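Local atomic coordinates of conserved hypothetical protein (Sulfolobus solfataricus, PDB entry 2FNA), a protein that binds ADP and magnesium in a P-loop nucleotide site and is probably an archaeal ATPase of the AAA+ class. Residues E233-Y236 and E237-G241; F261-N264 and Q265-Y269. All coordinates share one frame; numbering follows the deposited sequence. Where two conformers were deposited one is given.

Contact 1: E233-Y236 and E237-G241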
# COMPACT_ATOMS: atom_id res chain seq x y z
N GLU A 233 -6.41 -8.48 26.36
CA GLU A 233 -6.85 -7.08 26.47
C GLU A 233 -5.68 -6.14 26.60
O GLU A 233 -5.69 -5.06 26.00
CB GLU A 233 -7.77 -6.89 27.69
CG GLU A 233 -9.06 -7.64 27.63
CD GLU A 233 -9.99 -7.08 26.61
OE1 GLU A 233 -10.01 -5.84 26.42
OE2 GLU A 233 -10.71 -7.89 25.99
N VAL A 234 -4.68 -6.51 27.38
CA VAL A 234 -3.51 -5.67 27.50
C VAL A 234 -2.75 -5.59 26.17
O VAL A 234 -2.17 -4.55 25.86
CB VAL A 234 -2.55 -6.10 28.65
CG1 VAL A 234 -1.92 -7.43 28.39
CG2 VAL A 234 -1.46 -5.03 28.84
N VAL A 235 -2.77 -6.67 25.39
CA VAL A 235 -2.08 -6.65 24.11
C VAL A 235 -2.79 -5.62 23.22
O VAL A 235 -2.14 -4.77 22.68
CB VAL A 235 -2.01 -8.03 23.41
CG1 VAL A 235 -1.36 -7.89 22.01
CG2 VAL A 235 -1.23 -9.01 24.24
N TYR A 236 -4.12 -5.69 23.10
CA TYR A 236 -4.85 -4.69 22.32
C TYR A 236 -4.63 -3.25 22.83
O TYR A 236 -4.45 -2.32 22.03
CB TYR A 236 -6.36 -5.00 22.26
CG TYR A 236 -7.12 -4.00 21.41
CD1 TYR A 236 -6.98 -3.97 20.02
CD2 TYR A 236 -7.93 -3.04 22.00
CE1 TYR A 236 -7.65 -3.01 19.25
CE2 TYR A 236 -8.60 -2.10 21.25
CZ TYR A 236 -8.48 -2.10 19.89
OH TYR A 236 -9.17 -1.13 19.19
N GLU A 237 -4.66 -3.07 24.14
CA GLU A 237 -4.48 -1.73 24.71
C GLU A 237 -3.12 -1.16 24.35
O GLU A 237 -3.02 0.02 24.07
CB GLU A 237 -4.67 -1.74 26.24
CG GLU A 237 -6.16 -1.82 26.67
CD GLU A 237 -6.42 -2.51 28.04
OE1 GLU A 237 -5.47 -2.94 28.75
OE2 GLU A 237 -7.63 -2.63 28.39
N LYS A 238 -2.08 -2.00 24.32
CA LYS A 238 -0.70 -1.54 24.13
C LYS A 238 -0.28 -1.44 22.65
O LYS A 238 0.46 -0.53 22.26
CB LYS A 238 0.27 -2.48 24.86
CG LYS A 238 0.43 -2.21 26.36
CD LYS A 238 1.46 -1.11 26.64
CE LYS A 238 2.26 -1.38 27.90
NZ LYS A 238 1.41 -1.70 29.08
N ILE A 239 -0.73 -2.39 21.84
CA ILE A 239 -0.29 -2.52 20.45
C ILE A 239 -1.29 -1.88 19.48
O ILE A 239 -0.90 -1.33 18.45
CB ILE A 239 -0.11 -4.03 20.05
CG1 ILE A 239 0.96 -4.71 20.93
CG2 ILE A 239 0.21 -4.19 18.55
CD1 ILE A 239 2.26 -3.99 20.94
N GLY A 240 -2.58 -2.02 19.80
CA GLY A 240 -3.65 -1.50 18.96
C GLY A 240 -4.07 -2.51 17.91
O GLY A 240 -3.73 -3.70 18.00
N GLY A 241 -4.82 -2.04 16.92
CA GLY A 241 -5.49 -2.91 15.96
C GLY A 241 -4.80 -3.18 14.63
O GLY A 241 -5.29 -3.96 13.82
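Glu233 and Glu237, one turn apart, are joined through the backbone: Glu237 N donates to Glu233 O at 2.9 Å, the first of a run of helical bonds that closes the end of helix 232-239. Lys238 N turns to Val234 O (3.0 Å) and has a weaker second acceptor in Val235 O. Ile239 N meets Val235 O at 2.9 Å. The last bond, Gly240 N to Tyr236 O, is as short at 2.9 Å but more bent, the donor standing above the carbonyl plane with an N-H...O angle of 133°.

Among apolar groups, Val235 and Ile239 lie side by side and point the same way, CG1 of Val235 touching CG1 of Ile239 at 4.1 Å. Both are buried: helix 243-256 covers them with Leu246, and Leu218 of helix 211-225 also reaches Val235.

With CG anti to the backbone N (chi1 -178°), the Tyr236 ring lies beside Gly240 and Gly241, meeting them obliquely. Its CE1 comes to within 3.8 Å of Gly241 N, while Arg211 and Ala214 of helix 211-225 also touch the side chain.

Of the charged groups, Glu237 runs extended back along the preceding turn, its CG and CD alongside Glu233 O (CD at 3.3 Å), yet its OE2 stays 4.5 Å from OE1 of Glu233. The two like charges probably disfavour each other, and the Glu233 carboxylate has its salt bridge with Arg211.

Gly240 leaves the helix with positive phi (88°), backbone angles at which a CB would jam against the preceding carbonyl oxygen. Gly241 then bonds to Phe209 through the backbone. This glycine C-cap ends helix 232-239 in the helical part that follows the parallel sheet, consistent with the lid of an AAA+ ATPase.

Contact 2: F261-N264 and Q265-Y269. With EDO (1,2-ethanediol), chain G.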
# COMPACT_ATOMS: atom_id res chain seq x y z
N PHE A 261 8.45 -8.74 27.31
CA PHE A 261 9.45 -8.76 26.26
C PHE A 261 8.81 -8.67 24.88
O PHE A 261 9.24 -7.85 24.08
CB PHE A 261 10.35 -9.99 26.39
CG PHE A 261 11.38 -10.12 25.30
CD1 PHE A 261 12.63 -9.54 25.44
CD2 PHE A 261 11.11 -10.86 24.14
CE1 PHE A 261 13.58 -9.67 24.45
CE2 PHE A 261 12.06 -11.01 23.15
CZ PHE A 261 13.30 -10.40 23.31
N ALA A 262 7.80 -9.49 24.60
CA ALA A 262 7.13 -9.48 23.28
C ALA A 262 6.45 -8.15 22.95
O ALA A 262 6.48 -7.71 21.80
CB ALA A 262 6.15 -10.63 23.15
N ILE A 263 5.81 -7.54 23.94
CA ILE A 263 5.25 -6.19 23.76
C ILE A 263 6.30 -5.13 23.50
O ILE A 263 6.13 -4.33 22.57
CB ILE A 263 4.39 -5.78 24.96
CG1 ILE A 263 3.06 -6.52 24.88
CG2 ILE A 263 4.16 -4.23 24.98
CD1 ILE A 263 2.18 -6.38 26.06
N ASN A 264 7.36 -5.11 24.33
CA ASN A 264 8.38 -4.09 24.21
C ASN A 264 9.12 -4.24 22.89
O ASN A 264 9.42 -3.26 22.23
CB ASN A 264 9.35 -4.14 25.40
CG ASN A 264 8.73 -3.59 26.69
OD1 ASN A 264 7.94 -2.64 26.66
ND2 ASN A 264 9.10 -4.17 27.81
N GLN A 265 9.42 -5.48 22.51
CA GLN A 265 10.08 -5.69 21.22
C GLN A 265 9.22 -5.22 20.04
O GLN A 265 9.74 -4.65 19.05
CB GLN A 265 10.46 -7.17 21.06
CG GLN A 265 11.15 -7.45 19.74
CD GLN A 265 12.05 -8.67 19.79
OE1 GLN A 265 12.42 -9.13 20.87
NE2 GLN A 265 12.42 -9.18 18.62
N THR A 266 7.92 -5.43 20.13
CA THR A 266 6.99 -4.99 19.07
C THR A 266 6.93 -3.48 18.99
O THR A 266 7.04 -2.89 17.90
CB THR A 266 5.56 -5.51 19.30
OG1 THR A 266 5.56 -6.94 19.32
CG2 THR A 266 4.65 -5.04 18.17
N LEU A 267 6.73 -2.86 20.14
CA LEU A 267 6.82 -1.40 20.24
C LEU A 267 8.11 -0.82 19.70
O LEU A 267 8.07 0.14 18.94
CB LEU A 267 6.62 -0.97 21.67
CG LEU A 267 5.22 -1.29 22.22
CD1 LEU A 267 5.10 -0.76 23.64
CD2 LEU A 267 4.12 -0.71 21.36
N GLU A 268 9.25 -1.41 20.03
CA GLU A 268 10.52 -0.83 19.55
C GLU A 268 10.70 -1.02 18.05
O GLU A 268 11.20 -0.12 17.36
CB GLU A 268 11.74 -1.38 20.33
CG GLU A 268 11.67 -1.18 21.85
CD GLU A 268 11.41 0.28 22.31
OE1 GLU A 268 12.01 1.22 21.72
OE2 GLU A 268 10.61 0.46 23.27
N TYR A 269 10.29 -2.18 17.53
CA TYR A 269 10.30 -2.46 16.10
C TYR A 269 9.35 -1.52 15.35
O TYR A 269 9.74 -0.94 14.31
CB TYR A 269 9.96 -3.94 15.80
CG TYR A 269 9.60 -4.23 14.34
CD1 TYR A 269 10.55 -4.17 13.33
CD2 TYR A 269 8.30 -4.59 13.99
CE1 TYR A 269 10.21 -4.41 12.00
CE2 TYR A 269 7.96 -4.85 12.68
CZ TYR A 269 8.92 -4.76 11.69
OH TYR A 269 8.56 -5.02 10.37
C1 EDO G . 4.47 -5.87 9.76
O1 EDO G . 5.32 -4.83 9.22
C2 EDO G . 5.30 -6.85 10.61
O2 EDO G . 5.01 -8.20 10.21
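Phe261 and Gln265 set their flat groups side by side, ring and amide planes 77° apart; OE1 of Gln265 approaches the ring obliquely, but is modelled too close for the detail to be trusted. At the edge of the Tyr269 ring, 3.9 Å from CE2, lies C2 of an ethanediol, probably from the crystallisation liquor, whose O1 makes a weak hydrogen bond to Tyr269 OH. Tyr248 stacks on this ring.

Ala262 O is gripped twice by Thr266: N lies 3.2 Å away, above the carbonyl plane, and OG1 donates from 2.8 Å. The hydroxyl reaches back because OG1 is anti to the carbonyl carbon (chi1 -60°). With an alanine in place of Thr266, Ala262 O would probably keep just the long amide bond of this pair, and the contact of CG2 with Ile239 would be lost.

Ile263 CG2 packs on CD1 of Leu267 at 3.8 Å, and Leu267 N makes a straight bond to Ile263 O (177°). Leu351 and Leu354 of helix 350-355 also touch Leu267. Glu268 pairs with Lys271, a turn onward. Thus the buried threonine spends its hydroxyl on its own helix and presents a methyl to its neighbour.

How the contacts relate
Contacts 1 and 2 each lie along a single helix, 232-239 and 259-282, and these two helices pack on each other, the contact centres about 12 Å apart. Ile239 carries most of the meeting: its CD1 lies 3.8 Å from both CD2 of Leu267 and CG2 of Thr266. Helix 243-256 covers buried residues of both. Each contact mixes a buried apolar side with an exposed polar one, Glu237 and Lys238 in the first, Asn264 and Glu268 in the second. Their chemistry differs with position: contact 1 ends its helix on glycine, whereas contact 2 lies in a helix that runs on and adds a side-chain hydroxyl to the backbone bonding.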